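Local coordinates for zinc uptake regulation protein (Escherichia coli, PDB 4MTE) that represses zinc-uptake genes such as znuACB by binding their operator DNA when loaded with zinc, at residues I42-L47 against T62-L67; V79-S84 against V136-G141. All blocks are in the same frame, centred on the assembly; numbering follows the deposited sequence.

In the fold
Contact 1 lies in the winged-helix DNA-binding domain, where helix 44-52 packs on helix 60-72 and both put side chains onto DNA. Contact 2 joins that domain to the next one: the turn between strands 76-79 and 84-87, the wing, meets strand 131-140 of the domain through which two subunits pair. The contacts follow one another along the chain, their centres about 17 Å apart, and they touch directly, I42 O lying 3.5 Å from S84 CB. H77, a ligand of one zinc with C88, H96 and E111, lies on strand 76-79, which leads into contact 2. A bound zinc ion is about 10 Å from the side chain of V79 and about 13 Å from that of L67.

Contact 1: residues I42-L47 against T62-L67; sequences ISAYDL and TVYRAL. With nucleotides of chain F; nucleotides of chain E.
The methyl of A44 sits against the hydroxyl end of Y64, with CB 3.4 Å from CZ, approaching the ring obliquely. Y64 has CG beside its own backbone N (chi1 -83°), and its ring reaches past A44 to the DNA backbone. There its OH lies 2.8 Å from OP2 of DA21 of chain F, with O5' of the same nucleotide also within hydrogen-bonding reach. C2' of that sugar lies over one ring face, offset toward the rim. The two tyrosine rings meet at their edges, Y45 CE2 4.0 Å from Y64 OH. One face of Y45 carries the C7 methyl of DT20 of chain F, 3.4 Å from CZ, while Y45 OH donates in the ring plane to N7 of DA21 of chain F at 2.9 Å. Behind the tyrosines the packing is aliphatic. The side chains of L47 and V63 cross obliquely, L47 CD2 3.8 Å from V63 CG1; the same CD2 meets L67 CD2 tip to tip, and helix 26-36 adds V31 and M35. At the start of helix 44-52, S43 OG caps D46 N. Apolar packing thus joins the helices, while the two tyrosine hydroxyls bind one nucleotide at different points, a base nitrogen and the phosphate group.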
# COMPACT_ATOMS: atom_id res chain seq x y z
N ILE D 42 16.30 -14.64 4.69
CA ILE D 42 15.44 -14.64 3.52
C ILE D 42 13.98 -14.49 3.93
O ILE D 42 13.58 -14.93 5.00
CB ILE D 42 15.61 -15.94 2.70
CG1 ILE D 42 14.83 -15.86 1.39
CG2 ILE D 42 15.18 -17.16 3.53
CD1 ILE D 42 15.16 -16.96 0.40
N SER D 43 13.19 -13.85 3.06
CA SER D 43 11.78 -13.63 3.34
C SER D 43 10.97 -14.86 2.96
O SER D 43 11.41 -15.70 2.17
CB SER D 43 11.26 -12.43 2.56
OG SER D 43 10.99 -12.80 1.22
N ALA D 44 9.76 -14.96 3.52
CA ALA D 44 8.89 -16.11 3.29
C ALA D 44 8.51 -16.25 1.81
O ALA D 44 8.52 -17.34 1.26
CB ALA D 44 7.64 -16.00 4.15
N TYR D 45 8.19 -15.13 1.17
CA TYR D 45 7.74 -15.15 -0.22
C TYR D 45 8.89 -15.34 -1.21
O TYR D 45 8.70 -15.91 -2.28
CB TYR D 45 6.93 -13.89 -0.55
CG TYR D 45 5.49 -14.01 -0.10
CD1 TYR D 45 4.48 -14.30 -1.01
CD2 TYR D 45 5.15 -13.85 1.23
CE1 TYR D 45 3.16 -14.41 -0.60
CE2 TYR D 45 3.83 -13.97 1.65
CZ TYR D 45 2.85 -14.25 0.73
OH TYR D 45 1.54 -14.37 1.14
N ASP D 46 10.08 -14.88 -0.85
CA ASP D 46 11.27 -15.18 -1.65
C ASP D 46 11.52 -16.68 -1.59
O ASP D 46 11.76 -17.34 -2.61
CB ASP D 46 12.49 -14.43 -1.11
CG ASP D 46 12.43 -12.93 -1.38
OD1 ASP D 46 11.71 -12.52 -2.31
OD2 ASP D 46 13.13 -12.18 -0.67
N LEU D 47 11.44 -17.22 -0.38
CA LEU D 47 11.60 -18.64 -0.15
C LEU D 47 10.53 -19.41 -0.90
O LEU D 47 10.79 -20.47 -1.48
CB LEU D 47 11.50 -18.92 1.35
CG LEU D 47 11.90 -20.31 1.86
CD1 LEU D 47 13.36 -20.63 1.54
CD2 LEU D 47 11.65 -20.35 3.36
N THR D 62 2.28 -23.43 2.72
CA THR D 62 3.32 -24.45 2.65
C THR D 62 4.58 -23.95 3.35
O THR D 62 5.09 -24.57 4.30
CB THR D 62 3.66 -24.75 1.18
OG1 THR D 62 2.44 -24.85 0.42
CG2 THR D 62 4.44 -26.04 1.05
N VAL D 63 5.06 -22.81 2.88
CA VAL D 63 6.26 -22.19 3.41
C VAL D 63 6.11 -21.87 4.89
O VAL D 63 6.99 -22.14 5.68
CB VAL D 63 6.59 -20.89 2.63
CG1 VAL D 63 7.84 -20.20 3.20
CG2 VAL D 63 6.78 -21.20 1.15
N TYR D 64 4.97 -21.29 5.25
CA TYR D 64 4.75 -20.86 6.63
C TYR D 64 4.61 -22.04 7.60
O TYR D 64 5.09 -21.98 8.73
CB TYR D 64 3.54 -19.92 6.71
CG TYR D 64 3.91 -18.50 6.37
CD1 TYR D 64 4.41 -17.64 7.34
CD2 TYR D 64 3.78 -18.01 5.08
CE1 TYR D 64 4.76 -16.34 7.04
CE2 TYR D 64 4.13 -16.70 4.77
CZ TYR D 64 4.62 -15.88 5.76
OH TYR D 64 4.97 -14.57 5.45
N ARG D 65 3.97 -23.11 7.15
CA ARG D 65 3.89 -24.34 7.92
C ARG D 65 5.29 -24.88 8.14
O ARG D 65 5.70 -25.16 9.28
CB ARG D 65 3.04 -25.38 7.19
CG ARG D 65 1.55 -25.13 7.29
CD ARG D 65 0.78 -25.90 6.23
NE ARG D 65 -0.67 -25.75 6.38
CZ ARG D 65 -1.56 -26.09 5.46
NH1 ARG D 65 -1.17 -26.60 4.30
NH2 ARG D 65 -2.85 -25.91 5.70
N ALA D 66 6.03 -25.02 7.04
CA ALA D 66 7.41 -25.47 7.10
C ALA D 66 8.20 -24.63 8.10
O ALA D 66 8.85 -25.16 9.01
CB ALA D 66 8.06 -25.41 5.72
N LEU D 67 8.12 -23.32 7.96
CA LEU D 67 8.85 -22.40 8.82
C LEU D 67 8.44 -22.53 10.28
O LEU D 67 9.29 -22.49 11.17
CB LEU D 67 8.67 -20.95 8.35
CG LEU D 67 9.43 -20.56 7.08
CD1 LEU D 67 8.96 -19.21 6.57
CD2 LEU D 67 10.94 -20.55 7.33
P DA F 21 5.96 -12.36 8.12
OP1 DA F 21 6.46 -12.15 9.50
OP2 DA F 21 6.75 -13.16 7.15
O5' DA F 21 4.51 -13.01 8.23
C5' DA F 21 3.57 -12.37 9.07
C4' DA F 21 2.22 -13.06 9.01
O4' DA F 21 1.66 -12.92 7.68
C3' DA F 21 2.24 -14.57 9.28
O3' DA F 21 1.67 -14.77 10.56
C2' DA F 21 1.42 -15.19 8.14
C1' DA F 21 0.74 -13.97 7.52
N9 DA F 21 0.39 -14.07 6.11
C8 DA F 21 1.24 -14.06 5.03
N7 DA F 21 0.61 -14.16 3.87
C5 DA F 21 -0.72 -14.23 4.22
C6 DA F 21 -1.91 -14.35 3.47
N6 DA F 21 -1.96 -14.41 2.13
N1 DA F 21 -3.06 -14.40 4.15
C2 DA F 21 -3.05 -14.34 5.49
N3 DA F 21 -2.01 -14.23 6.30
C4 DA F 21 -0.87 -14.18 5.60
P DT F 20 7.87 -8.68 2.66
OP1 DT F 20 9.13 -8.40 3.37
OP2 DT F 20 7.87 -9.55 1.46
O5' DT F 20 6.83 -9.29 3.71
C5' DT F 20 6.65 -8.62 4.95
C4' DT F 20 5.52 -9.24 5.75
O4' DT F 20 4.27 -9.13 5.01
C3' DT F 20 5.69 -10.72 6.08
O3' DT F 20 5.70 -10.91 7.49
C2' DT F 20 4.49 -11.39 5.41
C1' DT F 20 3.49 -10.24 5.38
N1 DT F 20 2.36 -10.46 4.43
C2 DT F 20 1.07 -10.54 4.91
O2 DT F 20 0.77 -10.44 6.08
N3 DT F 20 0.13 -10.74 3.94
C4 DT F 20 0.33 -10.87 2.57
O4 DT F 20 -0.60 -11.06 1.79
C5 DT F 20 1.70 -10.78 2.14
C7 DT F 20 2.06 -10.91 0.69
C6 DT F 20 2.64 -10.58 3.08
P DT E 6 3.61 -31.87 4.91
OP1 DT E 6 4.80 -32.36 4.18
OP2 DT E 6 3.72 -30.66 5.74
O5' DT E 6 2.44 -31.67 3.85
C5' DT E 6 1.95 -32.82 3.17
C4' DT E 6 0.85 -32.46 2.19
O4' DT E 6 -0.41 -32.33 2.90
C3' DT E 6 1.07 -31.16 1.42
O3' DT E 6 1.00 -31.46 0.03
C2' DT E 6 -0.05 -30.24 1.93
C1' DT E 6 -1.11 -31.23 2.38
N1 DT E 6 -2.04 -30.76 3.46
C2 DT E 6 -3.40 -30.88 3.26
O2 DT E 6 -3.91 -31.34 2.25
N3 DT E 6 -4.15 -30.44 4.31
C4 DT E 6 -3.73 -29.90 5.51
O4 DT E 6 -4.54 -29.54 6.37
C5 DT E 6 -2.30 -29.80 5.66
C7 DT E 6 -1.70 -29.23 6.91
C6 DT E 6 -1.54 -30.23 4.64

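Contact 2: residues V79-S84 against V136-G141; sequences VESTNS and VIEAHG
E138 reaches from strand 131-140 into the turn at 79-84 and takes hold of its backbone with both carboxylate oxygens. Its CB points toward the turn, CG stands anti to the carbonyl carbon (chi1 -61°), and the chain beyond is extended (chi2 177°), carrying CD to 3.4 Å from E80 N. At the tip the oxygens divide the work. OE2 accepts from E80 N at 2.6 Å through its syn lone pair, and lies 3.5 Å from E80 CB. OE1 accepts from S81 N, also through the syn lone pair, and from S81 OG at 2.7 Å, this second donor arriving nearly along the C-O axis. A methyl of V79, CG1, lies 3.6 Å from E138 OE1. Three bonds therefore fix the rotation of the carboxylate. The S81 hydroxyl passes the chain of bonds on: it donates to E138 and accepts from H140 NE2 at 2.6 Å, nearly in the imidazole plane. ND1 on the other side of that ring is bonded to D104, which would probably favour an imidazole protonated at both nitrogens. Toward the start of the strand, E80 CG rests on V136 CG1, the two side chains crossing at about a right angle. An alanine in place of E138 would probably leave both turn amides and the S81 hydroxyl without their acceptor and the turn freer to move away from the strand. The same strand pairs antiparallel with a strand of the second subunit, so the sheet runs on across the interface. This is an interdomain junction of a Fur-family repressor, with the wing of the winged helix held by side chains against the dimerisation sheet.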
# COMPACT_ATOMS: atom_id res chain seq x y z
N VAL D 79 14.08 -13.29 12.09
CA VAL D 79 14.69 -11.98 12.28
C VAL D 79 13.57 -10.95 12.37
O VAL D 79 12.94 -10.62 11.36
CB VAL D 79 15.65 -11.63 11.13
CG1 VAL D 79 16.47 -10.39 11.48
CG2 VAL D 79 16.56 -12.82 10.81
N GLU D 80 13.33 -10.43 13.57
CA GLU D 80 12.15 -9.63 13.88
C GLU D 80 12.22 -8.18 13.39
O GLU D 80 11.18 -7.57 13.11
CB GLU D 80 11.90 -9.62 15.39
CG GLU D 80 11.71 -11.00 16.01
CD GLU D 80 10.35 -11.59 15.72
OE1 GLU D 80 9.58 -11.00 14.93
OE2 GLU D 80 10.04 -12.66 16.30
N SER D 81 13.42 -7.62 13.31
CA SER D 81 13.58 -6.23 12.89
C SER D 81 13.25 -6.11 11.40
O SER D 81 12.67 -5.13 10.95
CB SER D 81 14.99 -5.72 13.16
OG SER D 81 15.95 -6.46 12.43
N THR D 82 13.65 -7.14 10.66
CA THR D 82 13.15 -7.34 9.31
C THR D 82 11.90 -8.19 9.46
O THR D 82 11.26 -8.16 10.51
CB THR D 82 14.19 -8.09 8.43
OG1 THR D 82 14.40 -9.41 8.96
CG2 THR D 82 15.51 -7.34 8.40
N ASN D 83 11.54 -8.94 8.43
CA ASN D 83 10.50 -9.95 8.57
C ASN D 83 10.97 -11.16 7.77
O ASN D 83 10.29 -11.64 6.87
CB ASN D 83 9.14 -9.42 8.11
CG ASN D 83 8.59 -8.37 9.05
OD1 ASN D 83 8.13 -8.68 10.15
ND2 ASN D 83 8.62 -7.11 8.62
N SER D 84 12.16 -11.61 8.13
CA SER D 84 12.90 -12.61 7.39
C SER D 84 13.23 -13.79 8.28
O SER D 84 12.97 -13.76 9.49
CB SER D 84 14.20 -12.00 6.86
OG SER D 84 13.95 -10.78 6.17
N VAL D 136 15.41 -10.99 22.15
CA VAL D 136 15.60 -10.64 20.76
C VAL D 136 16.74 -9.63 20.68
O VAL D 136 16.57 -8.47 21.05
CB VAL D 136 14.33 -10.05 20.13
CG1 VAL D 136 14.57 -9.69 18.66
CG2 VAL D 136 13.16 -11.02 20.27
N ILE D 137 17.89 -10.09 20.20
CA ILE D 137 19.04 -9.21 20.01
C ILE D 137 19.40 -9.20 18.54
O ILE D 137 19.82 -10.21 17.98
CB ILE D 137 20.26 -9.65 20.83
CG1 ILE D 137 19.83 -10.11 22.23
CG2 ILE D 137 21.27 -8.51 20.92
CD1 ILE D 137 19.64 -11.60 22.35
N GLU D 138 19.21 -8.04 17.91
CA GLU D 138 19.48 -7.88 16.49
C GLU D 138 20.22 -6.57 16.26
O GLU D 138 19.74 -5.50 16.64
CB GLU D 138 18.18 -7.92 15.69
CG GLU D 138 17.43 -9.24 15.83
CD GLU D 138 16.10 -9.26 15.10
OE1 GLU D 138 15.81 -8.29 14.37
OE2 GLU D 138 15.35 -10.24 15.25
N ALA D 139 21.39 -6.67 15.65
CA ALA D 139 22.24 -5.52 15.41
C ALA D 139 22.26 -5.19 13.92
O ALA D 139 22.38 -6.09 13.08
CB ALA D 139 23.65 -5.79 15.91
N HIS D 140 22.12 -3.91 13.61
CA HIS D 140 22.16 -3.44 12.23
C HIS D 140 23.40 -2.59 11.99
O HIS D 140 23.85 -1.87 12.88
CB HIS D 140 20.90 -2.63 11.91
CG HIS D 140 19.66 -3.46 11.85
ND1 HIS D 140 19.15 -3.96 10.68
CD2 HIS D 140 18.83 -3.88 12.84
CE1 HIS D 140 18.05 -4.65 10.94
NE2 HIS D 140 17.84 -4.62 12.24
N GLY D 141 23.94 -2.69 10.78
CA GLY D 141 25.12 -1.93 10.41
C GLY D 141 25.72 -2.45 9.13
O GLY D 141 25.00 -2.76 8.18